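Local coordinates for protein diaminopropionate ammonia-lyase (Escherichia coli, PDB 4D9I) that catalyses the pyridoxal 5'-phosphate-dependent alpha,beta-elimination of both L- and D-diaminopropionate to pyruvate and ammonia, working as a homodimer, at residues L23-R33 with T200-D211; T223-G232 with Y248-E259. One frame throughout, in Å; residues are numbered along the deposited sequence.

Contact 1 of 2, residues L23-R33 with T200-D211; sequences LFSQSQAKLAR and TWIMQGYATLAD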
loop_
_atom_site.group_PDB
_atom_site.type_symbol
_atom_site.label_atom_id
_atom_site.label_comp_id
_atom_site.label_asym_id
_atom_site.label_seq_id
_atom_site.Cartn_x
_atom_site.Cartn_y
_atom_site.Cartn_z
ATOM N N LEU B 23 33.215 21.500 9.621
ATOM C CA LEU B 23 32.335 21.288 10.781
ATOM C C LEU B 23 31.324 20.132 10.625
ATOM O O LEU B 23 31.087 19.382 11.576
ATOM C CB LEU B 23 31.603 22.592 11.142
ATOM C CG LEU B 23 31.058 22.665 12.580
ATOM C CD1 LEU B 23 32.128 22.263 13.594
ATOM C CD2 LEU B 23 30.502 24.048 12.907
ATOM N N PHE B 24 30.732 20.005 9.435
ATOM C CA PHE B 24 29.792 18.914 9.132
ATOM C C PHE B 24 30.386 17.962 8.090
ATOM O O PHE B 24 29.988 17.993 6.929
ATOM C CB PHE B 24 28.406 19.457 8.680
ATOM C CG PHE B 24 27.798 20.457 9.645
ATOM C CD1 PHE B 24 27.379 20.062 10.922
ATOM C CD2 PHE B 24 27.687 21.800 9.296
ATOM C CE1 PHE B 24 26.852 20.982 11.820
ATOM C CE2 PHE B 24 27.174 22.736 10.197
ATOM C CZ PHE B 24 26.752 22.324 11.466
ATOM N N SER B 25 31.316 17.108 8.522
ATOM C CA SER B 25 32.076 16.227 7.622
ATOM C C SER B 25 32.166 14.778 8.108
ATOM O O SER B 25 31.535 14.406 9.083
ATOM C CB SER B 25 33.487 16.785 7.410
ATOM O OG SER B 25 34.283 16.600 8.568
ATOM N N GLN B 26 32.970 13.968 7.427
ATOM C CA GLN B 26 33.157 12.561 7.797
ATOM C C GLN B 26 33.600 12.282 9.249
ATOM O O GLN B 26 33.095 11.352 9.882
ATOM C CB GLN B 26 34.143 11.907 6.841
ATOM C CG GLN B 26 33.465 11.348 5.606
ATOM C CD GLN B 26 34.457 10.852 4.581
ATOM O OE1 GLN B 26 35.084 11.637 3.868
ATOM N NE2 GLN B 26 34.589 9.540 4.487
ATOM N N SER B 27 34.547 13.069 9.763
ATOM C CA SER B 27 35.119 12.787 11.082
ATOM C C SER B 27 34.136 13.006 12.237
ATOM O O SER B 27 34.070 12.178 13.142
ATOM C CB SER B 27 36.439 13.543 11.302
ATOM O OG SER B 27 36.321 14.906 10.933
ATOM N N GLN B 28 33.363 14.094 12.195
ATOM C CA GLN B 28 32.339 14.356 13.231
ATOM C C GLN B 28 31.226 13.330 13.168
ATOM O O GLN B 28 30.742 12.861 14.207
ATOM C CB GLN B 28 31.750 15.766 13.128
ATOM C CG GLN B 28 32.754 16.876 13.393
ATOM C CD GLN B 28 33.356 17.413 12.112
ATOM O OE1 GLN B 28 33.153 16.846 11.021
ATOM N NE2 GLN B 28 34.081 18.523 12.223
ATOM N N ALA B 29 30.828 12.972 11.949
ATOM C CA ALA B 29 29.858 11.900 11.758
ATOM C C ALA B 29 30.381 10.572 12.319
ATOM O O ALA B 29 29.652 9.877 13.008
ATOM C CB ALA B 29 29.491 11.762 10.295
ATOM N N LYS B 30 31.648 10.242 12.055
ATOM C CA LYS B 30 32.240 9.021 12.622
ATOM C C LYS B 30 32.184 9.045 14.163
ATOM O O LYS B 30 31.826 8.042 14.799
ATOM C CB LYS B 30 33.677 8.826 12.140
ATOM N N LEU B 31 32.504 10.206 14.738
ATOM C CA LEU B 31 32.454 10.418 16.187
ATOM C C LEU B 31 31.030 10.242 16.724
ATOM O O LEU B 31 30.815 9.529 17.710
ATOM C CB LEU B 31 33.009 11.797 16.559
ATOM C CG LEU B 31 34.514 12.026 16.363
ATOM C CD1 LEU B 31 34.884 13.484 16.618
ATOM C CD2 LEU B 31 35.330 11.106 17.269
ATOM N N ALA B 32 30.059 10.871 16.063
ATOM C CA ALA B 32 28.662 10.707 16.449
ATOM C C ALA B 32 28.248 9.230 16.378
ATOM O O ALA B 32 27.661 8.698 17.322
ATOM C CB ALA B 32 27.750 11.575 15.587
ATOM N N ARG B 33 28.592 8.559 15.281
ATOM C CA ARG B 33 28.217 7.153 15.129
ATOM C C ARG B 33 28.791 6.237 16.221
ATOM O O ARG B 33 28.098 5.340 16.716
ATOM C CB ARG B 33 28.584 6.617 13.741
ATOM C CG ARG B 33 28.054 5.209 13.528
ATOM C CD ARG B 33 28.155 4.766 12.086
ATOM N NE ARG B 33 27.650 3.409 11.956
ATOM C CZ ARG B 33 27.730 2.687 10.853
ATOM N NH1 ARG B 33 28.299 3.192 9.761
ATOM N NH2 ARG B 33 27.245 1.454 10.845
ATOM N N THR B 200 24.382 22.716 16.154
ATOM C CA THR B 200 25.564 22.107 15.564
ATOM C C THR B 200 25.674 20.627 15.970
ATOM O O THR B 200 25.854 19.756 15.104
ATOM C CB THR B 200 26.840 22.892 15.945
ATOM O OG1 THR B 200 26.744 24.222 15.410
ATOM C CG2 THR B 200 28.089 22.221 15.380
ATOM N N TRP B 201 25.540 20.331 17.266
ATOM C CA TRP B 201 25.620 18.936 17.710
ATOM C C TRP B 201 24.549 18.101 17.070
ATOM O O TRP B 201 24.792 16.951 16.668
ATOM C CB TRP B 201 25.510 18.813 19.220
ATOM C CG TRP B 201 26.764 19.173 19.990
ATOM C CD1 TRP B 201 28.081 18.940 19.622
ATOM C CD2 TRP B 201 26.842 19.800 21.313
ATOM N NE1 TRP B 201 28.948 19.391 20.589
ATOM C CE2 TRP B 201 28.266 19.904 21.636
ATOM C CE3 TRP B 201 25.906 20.262 22.237
ATOM C CZ2 TRP B 201 28.711 20.466 22.827
ATOM C CZ3 TRP B 201 26.370 20.823 23.433
ATOM C CH2 TRP B 201 27.740 20.917 23.721
ATOM N N ILE B 202 23.350 18.667 16.991
ATOM C CA ILE B 202 22.207 17.969 16.403
ATOM C C ILE B 202 22.481 17.586 14.948
ATOM O O ILE B 202 22.202 16.464 14.534
ATOM C CB ILE B 202 20.909 18.786 16.533
ATOM C CG1 ILE B 202 20.457 18.807 17.995
ATOM C CG2 ILE B 202 19.812 18.200 15.644
ATOM C CD1 ILE B 202 19.409 19.856 18.321
ATOM N N MET B 203 23.060 18.518 14.187
ATOM C CA MET B 203 23.336 18.293 12.774
ATOM C C MET B 203 24.451 17.301 12.550
ATOM O O MET B 203 24.403 16.496 11.618
ATOM C CB MET B 203 23.681 19.607 12.083
ATOM C CG MET B 203 22.455 20.475 11.892
ATOM S SD MET B 203 22.929 22.143 11.439
ATOM C CE MET B 203 23.516 21.857 9.763
ATOM N N GLN B 204 25.457 17.355 13.412
ATOM C CA GLN B 204 26.510 16.360 13.388
ATOM C C GLN B 204 25.955 14.971 13.737
ATOM O O GLN B 204 26.306 13.973 13.090
ATOM C CB GLN B 204 27.631 16.765 14.335
ATOM C CG GLN B 204 28.355 18.031 13.895
ATOM C CD GLN B 204 29.373 18.541 14.909
ATOM O OE1 GLN B 204 29.224 18.350 16.104
ATOM N NE2 GLN B 204 30.406 19.210 14.424
ATOM N N GLY B 205 25.082 14.905 14.742
ATOM C CA GLY B 205 24.492 13.648 15.132
ATOM C C GLY B 205 23.692 13.048 13.985
ATOM O O GLY B 205 23.749 11.834 13.741
ATOM N N TYR B 206 22.957 13.897 13.264
ATOM C CA TYR B 206 22.131 13.444 12.124
ATOM C C TYR B 206 22.961 12.718 11.066
ATOM O O TYR B 206 22.456 11.861 10.339
ATOM C CB TYR B 206 21.463 14.629 11.422
ATOM C CG TYR B 206 20.309 15.286 12.142
ATOM C CD1 TYR B 206 19.636 14.645 13.207
ATOM C CD2 TYR B 206 19.861 16.533 11.730
ATOM C CE1 TYR B 206 18.557 15.251 13.831
ATOM C CE2 TYR B 206 18.783 17.147 12.342
ATOM C CZ TYR B 206 18.152 16.511 13.401
ATOM O OH TYR B 206 17.090 17.133 13.999
ATOM N N ALA B 207 24.233 13.083 10.981
ATOM C CA ALA B 207 25.110 12.563 9.922
ATOM C C ALA B 207 25.379 11.060 10.012
ATOM O O ALA B 207 25.847 10.445 9.024
ATOM C CB ALA B 207 26.424 13.334 9.896
ATOM N N THR B 208 25.146 10.483 11.185
ATOM C CA THR B 208 25.210 9.026 11.368
ATOM C C THR B 208 24.409 8.281 10.303
ATOM O O THR B 208 24.864 7.257 9.819
ATOM C CB THR B 208 24.729 8.596 12.783
ATOM O OG1 THR B 208 25.746 8.913 13.736
ATOM C CG2 THR B 208 24.465 7.105 12.878
ATOM N N LEU B 209 23.226 8.790 9.957
ATOM C CA LEU B 209 22.378 8.119 8.957
ATOM C C LEU B 209 23.045 8.149 7.595
ATOM O O LEU B 209 22.896 7.213 6.816
ATOM C CB LEU B 209 20.950 8.689 8.915
ATOM C CG LEU B 209 20.654 10.023 8.216
ATOM C CD1 LEU B 209 20.355 9.807 6.747
ATOM C CD2 LEU B 209 19.492 10.745 8.901
ATOM N N ALA B 210 23.784 9.223 7.313
ATOM C CA ALA B 210 24.503 9.328 6.049
ATOM C C ALA B 210 25.750 8.417 6.059
ATOM O O ALA B 210 26.033 7.726 5.054
ATOM C CB ALA B 210 24.891 10.778 5.774
ATOM N N ASP B 211 26.481 8.405 7.183
ATOM C CA ASP B 211 27.629 7.486 7.345
ATOM C C ASP B 211 27.200 6.024 7.112
ATOM O O ASP B 211 27.839 5.294 6.337
ATOM C CB ASP B 211 28.303 7.648 8.712
ATOM C CG ASP B 211 29.541 6.756 8.866
ATOM O OD1 ASP B 211 30.634 7.221 8.521
ATOM O OD2 ASP B 211 29.431 5.590 9.306
#
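T200 meets both L23 and F24 through its methyl CG2, and its carbonyl oxygen lies at the edge of the F24 ring, near the ring plane. M203 bends at its last torsion (chi3 71°) and lays CE over one face of the F24 ring, 3.9 Å from its centroid, a CH-pi contact. SD stands oblique to the same ring in a Met-aromatic contact. Q204, extended beyond CG, reaches toward L23. Q204 NE2 donates to L23 O over 2.9 Å, a nearly straight bond (166°) in the plane of the Q204 amide. The aliphatic part of Q28 packs against the same NE2. At G205 the backbone comes close to the A32 methyl, with G205 CA 3.9 Å from A32 CB. A207 CB and A29 CB are in tight contact at 3.5 Å. T208 OG1 packs by R33 CB but is hydrogen-bonded to H36. At D211, R33 NH1 donates to D211 OD2 at 2.7 Å in a salt bridge, in the guanidinium plane, with the carboxylate turned steeply to it. E215 is a second acidic partner of that nitrogen. Helices 26-33 and 200-206 pass 8.3 Å apart at 83°, a near-perpendicular helix crossing with small residues at the interface in this fold type II enzyme.

Contact 2 of 2, residues T223-G232 with Y248-E259; sequences TPTHVLLQAG and YSPQNLHSIIVE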
loop_
_atom_site.group_PDB
_atom_site.type_symbol
_atom_site.label_atom_id
_atom_site.label_comp_id
_atom_site.label_asym_id
_atom_site.label_seq_id
_atom_site.Cartn_x
_atom_site.Cartn_y
_atom_site.Cartn_z
ATOM N N THR B 223 27.410 3.847 -6.294
ATOM C CA THR B 223 27.762 5.220 -5.950
ATOM C C THR B 223 26.542 6.097 -6.258
ATOM O O THR B 223 26.012 6.058 -7.354
ATOM C CB THR B 223 28.993 5.708 -6.757
ATOM O OG1 THR B 223 30.074 4.776 -6.613
ATOM C CG2 THR B 223 29.467 7.083 -6.278
ATOM N N PRO B 224 26.109 6.918 -5.304
ATOM C CA PRO B 224 24.947 7.720 -5.687
ATOM C C PRO B 224 25.314 8.850 -6.666
ATOM O O PRO B 224 26.355 9.509 -6.509
ATOM C CB PRO B 224 24.466 8.286 -4.353
ATOM C CG PRO B 224 25.695 8.355 -3.489
ATOM C CD PRO B 224 26.677 7.329 -4.010
ATOM N N THR B 225 24.461 9.067 -7.662
ATOM C CA THR B 225 24.563 10.243 -8.514
ATOM C C THR B 225 23.722 11.403 -7.964
ATOM O O THR B 225 24.048 12.576 -8.207
ATOM C CB THR B 225 24.065 9.936 -9.943
ATOM O OG1 THR B 225 22.752 9.375 -9.858
ATOM C CG2 THR B 225 25.002 8.957 -10.648
ATOM N N HIS B 226 22.638 11.069 -7.256
ATOM C CA HIS B 226 21.673 12.046 -6.732
ATOM C C HIS B 226 21.351 11.809 -5.289
ATOM O O HIS B 226 21.461 10.681 -4.809
ATOM C CB HIS B 226 20.348 11.958 -7.503
ATOM C CG HIS B 226 20.466 12.327 -8.952
ATOM N ND1 HIS B 226 21.120 11.558 -9.839
ATOM C CD2 HIS B 226 20.003 13.432 -9.657
ATOM C CE1 HIS B 226 21.086 12.134 -11.063
ATOM N NE2 HIS B 226 20.412 13.290 -10.951
ATOM N N VAL B 227 20.936 12.876 -4.596
ATOM C CA VAL B 227 20.267 12.752 -3.300
ATOM C C VAL B 227 19.123 13.771 -3.203
ATOM O O VAL B 227 19.279 14.948 -3.579
ATOM C CB VAL B 227 21.249 12.831 -2.101
ATOM C CG1 VAL B 227 21.963 14.182 -2.029
ATOM C CG2 VAL B 227 20.537 12.516 -0.784
ATOM N N LEU B 228 17.960 13.285 -2.771
ATOM C CA LEU B 228 16.834 14.144 -2.480
ATOM C C LEU B 228 16.734 14.291 -0.976
ATOM O O LEU B 228 16.700 13.296 -0.238
ATOM C CB LEU B 228 15.530 13.605 -3.087
ATOM C CG LEU B 228 15.342 14.057 -4.555
ATOM C CD1 LEU B 228 16.244 13.256 -5.488
ATOM C CD2 LEU B 228 13.890 13.948 -5.024
ATOM N N LEU B 229 16.700 15.534 -0.525
ATOM C CA LEU B 229 16.665 15.817 0.891
ATOM C C LEU B 229 15.508 16.769 1.193
ATOM O O LEU B 229 15.524 17.933 0.776
ATOM C CB LEU B 229 18.024 16.419 1.338
ATOM C CG LEU B 229 19.266 15.511 1.242
ATOM C CD1 LEU B 229 20.556 16.313 1.480
ATOM C CD2 LEU B 229 19.162 14.353 2.235
ATOM N N GLN B 230 14.514 16.281 1.924
ATOM C CA GLN B 230 13.409 17.130 2.362
ATOM C C GLN B 230 13.900 18.091 3.441
ATOM O O GLN B 230 14.745 17.724 4.253
ATOM C CB GLN B 230 12.206 16.310 2.861
ATOM C CG GLN B 230 12.461 15.350 4.025
ATOM C CD GLN B 230 12.904 13.971 3.544
ATOM O OE1 GLN B 230 14.023 13.809 3.077
ATOM N NE2 GLN B 230 12.025 12.987 3.651
ATOM N N ALA B 231 13.388 19.318 3.443
ATOM C CA ALA B 231 13.928 20.334 4.350
ATOM C C ALA B 231 12.867 21.172 5.007
ATOM O O ALA B 231 12.064 21.833 4.330
ATOM C CB ALA B 231 14.911 21.228 3.618
ATOM N N GLY B 232 12.864 21.142 6.335
ATOM C CA GLY B 232 12.044 22.047 7.124
ATOM C C GLY B 232 12.852 23.315 7.254
ATOM O O GLY B 232 12.817 24.164 6.364
ATOM N N TYR B 248 31.696 12.581 -1.320
ATOM C CA TYR B 248 31.532 12.454 -2.769
ATOM C C TYR B 248 31.936 13.637 -3.646
ATOM O O TYR B 248 32.007 13.494 -4.882
ATOM C CB TYR B 248 30.084 12.070 -3.092
ATOM C CG TYR B 248 29.674 10.709 -2.602
ATOM C CD1 TYR B 248 30.262 9.556 -3.121
ATOM C CD2 TYR B 248 28.681 10.569 -1.620
ATOM C CE1 TYR B 248 29.873 8.303 -2.681
ATOM C CE2 TYR B 248 28.280 9.319 -1.177
ATOM C CZ TYR B 248 28.879 8.194 -1.712
ATOM O OH TYR B 248 28.488 6.958 -1.273
ATOM N N SER B 249 32.225 14.780 -3.026
ATOM C CA SER B 249 32.450 16.051 -3.724
ATOM C C SER B 249 31.119 16.667 -4.132
ATOM O O SER B 249 30.221 15.968 -4.613
ATOM C CB SER B 249 33.376 15.915 -4.949
ATOM O OG SER B 249 32.608 15.591 -6.107
ATOM N N PRO B 250 30.974 17.983 -3.927
ATOM C CA PRO B 250 29.704 18.641 -4.268
ATOM C C PRO B 250 29.451 18.721 -5.788
ATOM O O PRO B 250 28.295 18.801 -6.209
ATOM C CB PRO B 250 29.845 20.033 -3.633
ATOM C CG PRO B 250 31.329 20.251 -3.511
ATOM C CD PRO B 250 31.920 18.896 -3.255
ATOM N N GLN B 251 30.520 18.697 -6.590
ATOM C CA GLN B 251 30.407 18.662 -8.050
ATOM C C GLN B 251 29.828 17.335 -8.541
ATOM O O GLN B 251 29.043 17.330 -9.474
ATOM C CB GLN B 251 31.756 18.958 -8.751
ATOM C CG GLN B 251 32.335 20.348 -8.494
ATOM C CD GLN B 251 32.997 20.494 -7.126
ATOM O OE1 GLN B 251 33.072 19.544 -6.344
ATOM N NE2 GLN B 251 33.452 21.695 -6.822
ATOM N N ASN B 252 30.177 16.215 -7.903
ATOM C CA ASN B 252 29.684 14.895 -8.371
ATOM C C ASN B 252 28.434 14.375 -7.679
ATOM O O ASN B 252 28.071 13.200 -7.817
ATOM C CB ASN B 252 30.760 13.817 -8.296
ATOM C CG ASN B 252 32.060 14.259 -8.880
ATOM O OD1 ASN B 252 33.095 14.170 -8.222
ATOM N ND2 ASN B 252 32.026 14.764 -10.106
ATOM N N LEU B 253 27.767 15.241 -6.938
ATOM C CA LEU B 253 26.525 14.835 -6.313
ATOM C C LEU B 253 25.410 15.806 -6.662
ATOM O O LEU B 253 25.461 16.996 -6.331
ATOM C CB LEU B 253 26.692 14.661 -4.797
ATOM C CG LEU B 253 25.513 14.109 -3.979
ATOM C CD1 LEU B 253 24.915 12.819 -4.555
ATOM C CD2 LEU B 253 25.939 13.905 -2.532
ATOM N N HIS B 254 24.402 15.288 -7.348
ATOM C CA HIS B 254 23.283 16.118 -7.744
ATOM C C HIS B 254 22.275 16.109 -6.631
ATOM O O HIS B 254 21.471 15.191 -6.514
ATOM C CB HIS B 254 22.682 15.648 -9.067
ATOM C CG HIS B 254 21.665 16.605 -9.637
ATOM N ND1 HIS B 254 21.736 17.066 -10.891
ATOM C CD2 HIS B 254 20.530 17.194 -9.062
ATOM C CE1 HIS B 254 20.703 17.900 -11.122
ATOM N NE2 HIS B 254 19.977 17.991 -9.997
ATOM N N SER B 255 22.353 17.121 -5.775
ATOM C CA SER B 255 21.512 17.173 -4.596
ATOM C C SER B 255 20.312 18.056 -4.845
ATOM O O SER B 255 20.433 19.163 -5.374
ATOM C CB SER B 255 22.304 17.689 -3.380
ATOM O OG SER B 255 22.885 18.947 -3.656
ATOM N N ILE B 256 19.161 17.567 -4.414
ATOM C CA ILE B 256 17.903 18.242 -4.613
ATOM C C ILE B 256 17.227 18.394 -3.250
ATOM O O ILE B 256 16.922 17.407 -2.592
ATOM C CB ILE B 256 16.975 17.441 -5.569
ATOM C CG1 ILE B 256 17.644 17.238 -6.940
ATOM C CG2 ILE B 256 15.678 18.184 -5.774
ATOM C CD1 ILE B 256 17.154 16.001 -7.678
ATOM N N ILE B 257 16.983 19.640 -2.865
ATOM C CA ILE B 257 16.303 19.984 -1.610
ATOM C C ILE B 257 14.812 20.108 -1.912
ATOM O O ILE B 257 14.416 20.756 -2.899
ATOM C CB ILE B 257 16.846 21.314 -1.055
ATOM C CG1 ILE B 257 18.385 21.346 -1.127
ATOM C CG2 ILE B 257 16.343 21.569 0.367
ATOM C CD1 ILE B 257 19.094 20.166 -0.476
ATOM N N VAL B 258 13.994 19.456 -1.089
ATOM C CA VAL B 258 12.573 19.388 -1.333
ATOM C C VAL B 258 11.748 20.035 -0.214
ATOM O O VAL B 258 11.872 19.668 0.956
ATOM C CB VAL B 258 12.141 17.909 -1.525
ATOM C CG1 VAL B 258 10.658 17.836 -1.852
ATOM C CG2 VAL B 258 12.970 17.284 -2.632
ATOM N N GLU B 259 10.885 20.967 -0.594
ATOM C CA GLU B 259 10.004 21.639 0.346
ATOM C C GLU B 259 8.570 21.762 -0.162
ATOM O O GLU B 259 8.346 21.947 -1.350
ATOM C CB GLU B 259 10.522 23.049 0.675
ATOM C CG GLU B 259 11.829 23.079 1.425
ATOM C CD GLU B 259 12.295 24.496 1.658
ATOM O OE1 GLU B 259 12.507 25.224 0.660
ATOM O OE2 GLU B 259 12.418 24.887 2.830
HETATM O O HOH W 1 28.576 10.734 -6.616
#
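Two neighbouring parallel strands, 226-230 and 254-259, pair in the interior of the mixed sheet. They are the two strands of a beta-alpha-beta unit, joined through helix 235-248. Six backbone hydrogen bonds run from H254 N to T225 O at one end to A231 N and V258 O at the other. H226, L228 and Q230 share a sheet face with H254, I256 and V258. L228 and I256 run alongside each other there, L228 CD1 3.6 Å from I256 CD1, and V342 and V346 of helix 338-352 pack on this face. V227 and L229 share the other face with S255 and I257, toward L241 of helix 235-248. H254 has CG anti to its N (chi1 -171°), which carries its imidazole along that of H226. H254 CB makes a CH-pi contact over the H226 ring, 3.9 Å from its centroid. The imidazole planes are 24° apart and displaced, with little overlap; H254 NE2 is hydrogen-bonded to Q308. Before the strands, P224 crosses the Y248 ring and sets CG over its face, also CH-pi, while T223 CG2 touches Y248 CE1 at 3.8 Å. A serine at Y248 would probably leave the P224 ring without its aromatic cover and open a gap beside T223. One water donates to both P224 O and N252 O. At the far end, E259 accepts from Y267 N and I266 N, and G232 N is hydrogen-bonded to OP1 of the pyridoxal phosphate-modified lysine at position 77. Next to G232, A231 CB rests 3.6 Å from I257 CG2.

How the contacts relate
Contact 1 closes before contact 2 opens along the chain. Helix 208-220, which starts in contact 1, is the element before strand 226-230 of contact 2. The centres lie about 17 Å apart and the nearest atoms about 6 Å apart, so the two do not touch. Helix 235-248 touches both. Its Y243 packs on A29 and A210 of contact 1, while its L241 packs on L229 and S255 of contact 2. Contact 1 thus ties the early helix 26-36 to helices outside the sheet, and contact 2 pairs two inner strands of the sheet. Contact 2 reaches the cofactor phosphate; contact 1 lies away from the annotated sites.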